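Local coordinates for chromosome-partitioning protein ParB (Caulobacter vibrioides NA1000, PDB 6S6H) that takes part in chromosome partition, binding DNA at the replication origin, and is represented here by its DNA-binding domain in complex with the centromeric parS site, at residues D63-Y68 with D87-A92; E11-A16 with L25-L30. One frame throughout, in Å; residues are numbered along the deposited sequence.

Interaction 1: D63-Y68 with D87-A92; sequences DEVQSY and DPVALA
Val65 on helix 63-71 meets Pro88, Val89 and Ala92 at the start of helix 88-98, and Glu64 meets Val89. Val65 can be followed outward. Its CB points toward the other helix and splits into two methyls. CG1 lies anti to the backbone N (chi1 173°), which leaves CG2 anti to the carbonyl carbon. CG2 is the branch that does the touching. Val65 CG2 lies 4.2 Å from Pro88 CB. Val65 CG2 is also 4.2 Å from Val89 CG2. Ala92 CB is 4.1 Å from Val65 CG2. Pro88 O, which already accepts the helix bond from Ala92 N, is 4.0 Å from Val65 CG2. One methyl therefore meets residues on one side of the helix start.

Glu64 flanks it. Its chi2 of 103° places CD beside Val89 CG2. Glu64 OE1 lies near the same methyl, and Glu64 CB is 4.0 Å from Val89 CG2. One turn further on, Tyr68 CE2 meets Ala92 CB at 3.9 Å, an oblique approach to the ring. The short helix segments run in the same general direction, inclined by 34°, with axes 9.4 Å from each other. Asp87 is the N-cap of the second helix. Asp87 OD1 accepts from Ala90 N at 3.1 Å, with the donor above the carboxylate plane. This is helix-helix packing within the ParB helix-turn-helix region. No hydrogen bond crosses it, so the direct contact rests on apolar and van der Waals packing.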
loop_
_atom_site.group_PDB
_atom_site.type_symbol
_atom_site.label_atom_id
_atom_site.label_comp_id
_atom_site.label_asym_id
_atom_site.label_seq_id
_atom_site.Cartn_x
_atom_site.Cartn_y
_atom_site.Cartn_z
ATOM N N ASP B 63 11.558 -10.533 -17.020
ATOM C CA ASP B 63 10.628 -9.667 -17.796
ATOM C C ASP B 63 9.188 -10.183 -17.646
ATOM O O ASP B 63 8.268 -9.339 -17.550
ATOM C CB ASP B 63 11.038 -9.584 -19.273
ATOM C CG ASP B 63 12.356 -8.871 -19.538
ATOM O OD1 ASP B 63 13.015 -8.454 -18.562
ATOM O OD2 ASP B 63 12.715 -8.740 -20.723
ATOM N N GLU B 64 8.991 -11.507 -17.623
ATOM C CA GLU B 64 7.650 -12.143 -17.476
ATOM C C GLU B 64 6.984 -11.632 -16.195
ATOM O O GLU B 64 5.794 -11.274 -16.258
ATOM C CB GLU B 64 7.730 -13.672 -17.425
ATOM C CG GLU B 64 8.131 -14.329 -18.735
ATOM C CD GLU B 64 9.579 -14.796 -18.791
ATOM O OE1 GLU B 64 10.474 -14.028 -18.353
ATOM O OE2 GLU B 64 9.811 -15.937 -19.254
ATOM N N VAL B 65 7.723 -11.601 -15.083
ATOM C CA VAL B 65 7.216 -11.162 -13.746
ATOM C C VAL B 65 6.941 -9.656 -13.795
ATOM O O VAL B 65 5.872 -9.239 -13.308
ATOM C CB VAL B 65 8.189 -11.527 -12.608
ATOM C CG1 VAL B 65 7.751 -10.932 -11.275
ATOM C CG2 VAL B 65 8.358 -13.033 -12.486
ATOM N N GLN B 66 7.869 -8.879 -14.359
ATOM C CA GLN B 66 7.734 -7.407 -14.520
ATOM C C GLN B 66 6.445 -7.110 -15.298
ATOM O O GLN B 66 5.715 -6.187 -14.887
ATOM C CB GLN B 66 8.974 -6.819 -15.198
ATOM C CG GLN B 66 10.218 -6.847 -14.316
ATOM C CD GLN B 66 11.357 -6.026 -14.873
ATOM O OE1 GLN B 66 11.160 -5.133 -15.692
ATOM N NE2 GLN B 66 12.567 -6.315 -14.423
ATOM N N SER B 67 6.161 -7.885 -16.350
ATOM C CA SER B 67 4.918 -7.792 -17.164
ATOM C C SER B 67 3.685 -7.968 -16.269
ATOM O O SER B 67 2.730 -7.186 -16.430
ATOM C CB SER B 67 4.918 -8.787 -18.295
ATOM O OG SER B 67 6.091 -8.655 -19.086
ATOM N N TYR B 68 3.700 -8.946 -15.358
ATOM C CA TYR B 68 2.590 -9.213 -14.404
ATOM C C TYR B 68 2.380 -7.990 -13.499
ATOM O O TYR B 68 1.210 -7.653 -13.238
ATOM C CB TYR B 68 2.842 -10.479 -13.578
ATOM C CG TYR B 68 2.850 -11.769 -14.361
ATOM C CD1 TYR B 68 1.863 -12.058 -15.292
ATOM C CD2 TYR B 68 3.833 -12.722 -14.151
ATOM C CE1 TYR B 68 1.868 -13.242 -16.011
ATOM C CE2 TYR B 68 3.851 -13.914 -14.858
ATOM C CZ TYR B 68 2.864 -14.176 -15.791
ATOM O OH TYR B 68 2.875 -15.349 -16.489
ATOM N N ASP B 87 13.191 -19.953 -9.246
ATOM C CA ASP B 87 12.331 -19.823 -10.455
ATOM C C ASP B 87 11.166 -18.882 -10.146
ATOM O O ASP B 87 10.036 -19.327 -9.944
ATOM C CB ASP B 87 11.868 -21.204 -10.935
ATOM C CG ASP B 87 11.310 -21.226 -12.349
ATOM O OD1 ASP B 87 10.863 -20.162 -12.821
ATOM O OD2 ASP B 87 11.328 -22.314 -12.968
ATOM N N PRO B 88 11.402 -17.549 -10.100
ATOM C CA PRO B 88 10.334 -16.575 -9.854
ATOM C C PRO B 88 9.132 -16.680 -10.807
ATOM O O PRO B 88 8.032 -16.400 -10.374
ATOM C CB PRO B 88 11.030 -15.220 -10.060
ATOM C CG PRO B 88 12.481 -15.497 -9.740
ATOM C CD PRO B 88 12.716 -16.904 -10.249
ATOM N N VAL B 89 9.364 -17.062 -12.068
ATOM C CA VAL B 89 8.309 -17.159 -13.123
ATOM C C VAL B 89 7.345 -18.298 -12.764
ATOM O O VAL B 89 6.128 -18.107 -12.928
ATOM C CB VAL B 89 8.914 -17.343 -14.529
ATOM C CG1 VAL B 89 7.846 -17.645 -15.571
ATOM C CG2 VAL B 89 9.732 -16.133 -14.948
ATOM N N ALA B 90 7.869 -19.436 -12.301
ATOM C CA ALA B 90 7.074 -20.594 -11.825
ATOM C C ALA B 90 6.176 -20.146 -10.665
ATOM O O ALA B 90 4.952 -20.354 -10.757
ATOM C CB ALA B 90 7.983 -21.729 -11.419
ATOM N N LEU B 91 6.770 -19.523 -9.639
ATOM C CA LEU B 91 6.067 -19.009 -8.431
ATOM C C LEU B 91 4.991 -18.003 -8.846
ATOM O O LEU B 91 3.868 -18.096 -8.324
ATOM C CB LEU B 91 7.081 -18.362 -7.479
ATOM C CG LEU B 91 8.082 -19.317 -6.829
ATOM C CD1 LEU B 91 8.911 -18.593 -5.778
ATOM C CD2 LEU B 91 7.376 -20.516 -6.213
ATOM N N ALA B 92 5.325 -17.077 -9.747
ATOM C CA ALA B 92 4.395 -16.065 -10.301
ATOM C C ALA B 92 3.138 -16.759 -10.836
ATOM O O ALA B 92 2.034 -16.293 -10.506
ATOM C CB ALA B 92 5.083 -15.256 -11.373
#

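Interaction 2: E11-A16 with L25-L30; sequences ENVQRA and LSYKVL
Val13 presses its CG1 methyl onto one face of the Tyr27 ring. Val13 CG1 sits 3.8 Å from the centroid of the Tyr27 ring and 25° off the normal, a CH-pi contact. It is displaced toward the rim, and the ring atom nearest to Val13 CG1 is Tyr27 CZ at 3.5 Å. In Val13, CG1 is anti to the backbone N (chi1 168°) and CG2 is anti to the carbonyl carbon. CG1 takes the ring face, and CG2 adds the contact with Leu30. The Val13 and Leu30 side chains pass each other in opposite directions, with Val13 CG2 3.8 Å from Leu30 CD1. Val13 CG1 also meets Ser26 CB at 4.0 Å.

The contact packs the linker after helix 4-11 against helix 20-34, which belongs to the ParB helix-turn-helix (HTH) domain. Tyr27 also touches Ile41 and Ile45 of helix 38-45, so its ring joins three parts of the fold. A water lies in the ring plane at the hydroxyl edge, 2.9 Å from Tyr27 OH. The same water accepts from Gln14 N at 3.0 Å and donates weakly to Glu11 O, linking the phenol to the backbone of the linker.

Gln14 has CG between the backbone N and the carbonyl carbon (chi1 74°), and its chain is extended beyond. Gln14 CB is 3.9 Å from Tyr27 OH. The amide end turns to other partners: NE2 donates to Ile45 O, and OE1 accepts weakly from Lys47 NZ.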
loop_
_atom_site.group_PDB
_atom_site.type_symbol
_atom_site.label_atom_id
_atom_site.label_comp_id
_atom_site.label_asym_id
_atom_site.label_seq_id
_atom_site.Cartn_x
_atom_site.Cartn_y
_atom_site.Cartn_z
ATOM N N GLU B 11 11.857 14.092 -4.949
ATOM C CA GLU B 11 10.582 14.247 -4.199
ATOM C C GLU B 11 9.395 13.819 -5.073
ATOM O O GLU B 11 8.491 13.155 -4.541
ATOM C CB GLU B 11 10.404 15.696 -3.741
ATOM C CG GLU B 11 11.207 16.043 -2.501
ATOM C CD GLU B 11 11.112 17.497 -2.075
ATOM O OE1 GLU B 11 11.088 17.751 -0.857
ATOM O OE2 GLU B 11 11.061 18.374 -2.956
ATOM N N ASN B 12 9.398 14.182 -6.358
ATOM C CA ASN B 12 8.202 14.089 -7.240
ATOM C C ASN B 12 8.121 12.719 -7.930
ATOM O O ASN B 12 7.112 12.481 -8.617
ATOM C CB ASN B 12 8.150 15.244 -8.243
ATOM C CG ASN B 12 7.520 16.485 -7.644
ATOM O OD1 ASN B 12 6.338 16.745 -7.854
ATOM N ND2 ASN B 12 8.288 17.235 -6.870
ATOM N N VAL B 13 9.108 11.841 -7.744
ATOM C CA VAL B 13 9.080 10.455 -8.304
ATOM C C VAL B 13 7.797 9.763 -7.825
ATOM O O VAL B 13 7.068 9.222 -8.680
ATOM C CB VAL B 13 10.338 9.652 -7.918
ATOM C CG1 VAL B 13 10.188 8.167 -8.236
ATOM C CG2 VAL B 13 11.586 10.224 -8.576
ATOM N N GLN B 14 7.530 9.800 -6.514
ATOM C CA GLN B 14 6.387 9.098 -5.863
ATOM C C GLN B 14 5.078 9.873 -6.090
ATOM O O GLN B 14 4.012 9.234 -6.019
ATOM C CB GLN B 14 6.661 8.891 -4.371
ATOM C CG GLN B 14 6.555 10.159 -3.528
ATOM C CD GLN B 14 7.167 9.995 -2.155
ATOM O OE1 GLN B 14 7.241 8.892 -1.611
ATOM N NE2 GLN B 14 7.608 11.102 -1.579
ATOM N N ARG B 15 5.153 11.185 -6.348
ATOM C CA ARG B 15 3.975 12.081 -6.523
ATOM C C ARG B 15 3.465 12.011 -7.969
ATOM O O ARG B 15 2.284 12.328 -8.183
ATOM C CB ARG B 15 4.326 13.516 -6.114
ATOM C CG ARG B 15 4.682 13.658 -4.641
ATOM C CD ARG B 15 4.967 15.083 -4.203
ATOM N NE ARG B 15 3.751 15.809 -3.842
ATOM C CZ ARG B 15 3.086 16.657 -4.630
ATOM N NH1 ARG B 15 3.506 16.921 -5.859
ATOM N NH2 ARG B 15 1.991 17.248 -4.177
ATOM N N ALA B 16 4.310 11.603 -8.919
ATOM C CA ALA B 16 3.956 11.420 -10.349
ATOM C C ALA B 16 3.095 10.160 -10.511
ATOM O O ALA B 16 2.925 9.423 -9.520
ATOM C CB ALA B 16 5.208 11.344 -11.187
ATOM N N LEU B 25 13.347 2.444 -11.545
ATOM C CA LEU B 25 14.339 2.880 -12.565
ATOM C C LEU B 25 14.684 4.358 -12.345
ATOM O O LEU B 25 15.864 4.714 -12.502
ATOM C CB LEU B 25 13.779 2.642 -13.971
ATOM C CG LEU B 25 14.711 3.022 -15.123
ATOM C CD1 LEU B 25 16.065 2.345 -14.964
ATOM C CD2 LEU B 25 14.093 2.679 -16.470
ATOM N N SER B 26 13.696 5.185 -11.995
ATOM C CA SER B 26 13.889 6.627 -11.691
ATOM C C SER B 26 14.914 6.765 -10.559
ATOM O O SER B 26 15.945 7.420 -10.786
ATOM C CB SER B 26 12.588 7.312 -11.352
ATOM O OG SER B 26 11.765 7.431 -12.501
ATOM N N TYR B 27 14.658 6.134 -9.407
ATOM C CA TYR B 27 15.531 6.189 -8.203
ATOM C C TYR B 27 16.947 5.715 -8.556
ATOM O O TYR B 27 17.909 6.419 -8.191
ATOM C CB TYR B 27 14.948 5.375 -7.043
ATOM C CG TYR B 27 13.738 5.995 -6.389
ATOM C CD1 TYR B 27 13.681 7.354 -6.115
ATOM C CD2 TYR B 27 12.648 5.219 -6.025
ATOM C CE1 TYR B 27 12.571 7.926 -5.514
ATOM C CE2 TYR B 27 11.532 5.775 -5.419
ATOM C CZ TYR B 27 11.492 7.135 -5.164
ATOM O OH TYR B 27 10.397 7.692 -4.571
ATOM N N LYS B 28 17.063 4.571 -9.239
ATOM C CA LYS B 28 18.359 3.973 -9.668
ATOM C C LYS B 28 19.154 5.008 -10.474
ATOM O O LYS B 28 20.314 5.297 -10.105
ATOM C CB LYS B 28 18.111 2.716 -10.505
ATOM C CG LYS B 28 19.361 2.028 -11.045
ATOM C CD LYS B 28 19.059 0.714 -11.736
ATOM C CE LYS B 28 20.217 -0.263 -11.742
ATOM N NZ LYS B 28 21.062 -0.092 -12.941
ATOM N N VAL B 29 18.538 5.537 -11.534
ATOM C CA VAL B 29 19.141 6.529 -12.472
ATOM C C VAL B 29 19.570 7.777 -11.688
ATOM O O VAL B 29 20.654 8.303 -11.987
ATOM C CB VAL B 29 18.156 6.865 -13.611
ATOM C CG1 VAL B 29 18.557 8.118 -14.372
ATOM C CG2 VAL B 29 17.984 5.688 -14.561
ATOM N N LEU B 30 18.759 8.228 -10.726
ATOM C CA LEU B 30 19.002 9.471 -9.941
ATOM C C LEU B 30 20.124 9.238 -8.917
ATOM O O LEU B 30 20.980 10.135 -8.774
ATOM C CB LEU B 30 17.699 9.910 -9.262
ATOM C CG LEU B 30 16.576 10.344 -10.207
ATOM C CD1 LEU B 30 15.274 10.545 -9.448
ATOM C CD2 LEU B 30 16.940 11.608 -10.976
HETATM O O HOH W 1 9.626 10.440 -4.436
#

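In the fold
From the N terminus, helix 4-11 runs into the linker of interaction 2. That contact closes a short loop, with eight residues between its segments. The chain then passes through helices 38-45 and 49-57 before interaction 1 opens at helix 63-71. Interaction 1 closes a wider loop of 18 residues, which contains helix 76-81. The two contacts follow in series and neither nest nor cross. The centres of interactions 1 and 2 are about 24 Å apart. The nearest atoms of interactions 1 and 2 are about 8 Å apart, without touching. Interaction 2 holds the loop after helix 4-11 on helix 20-34; interaction 1 holds helix 63-71 on helix 88-98.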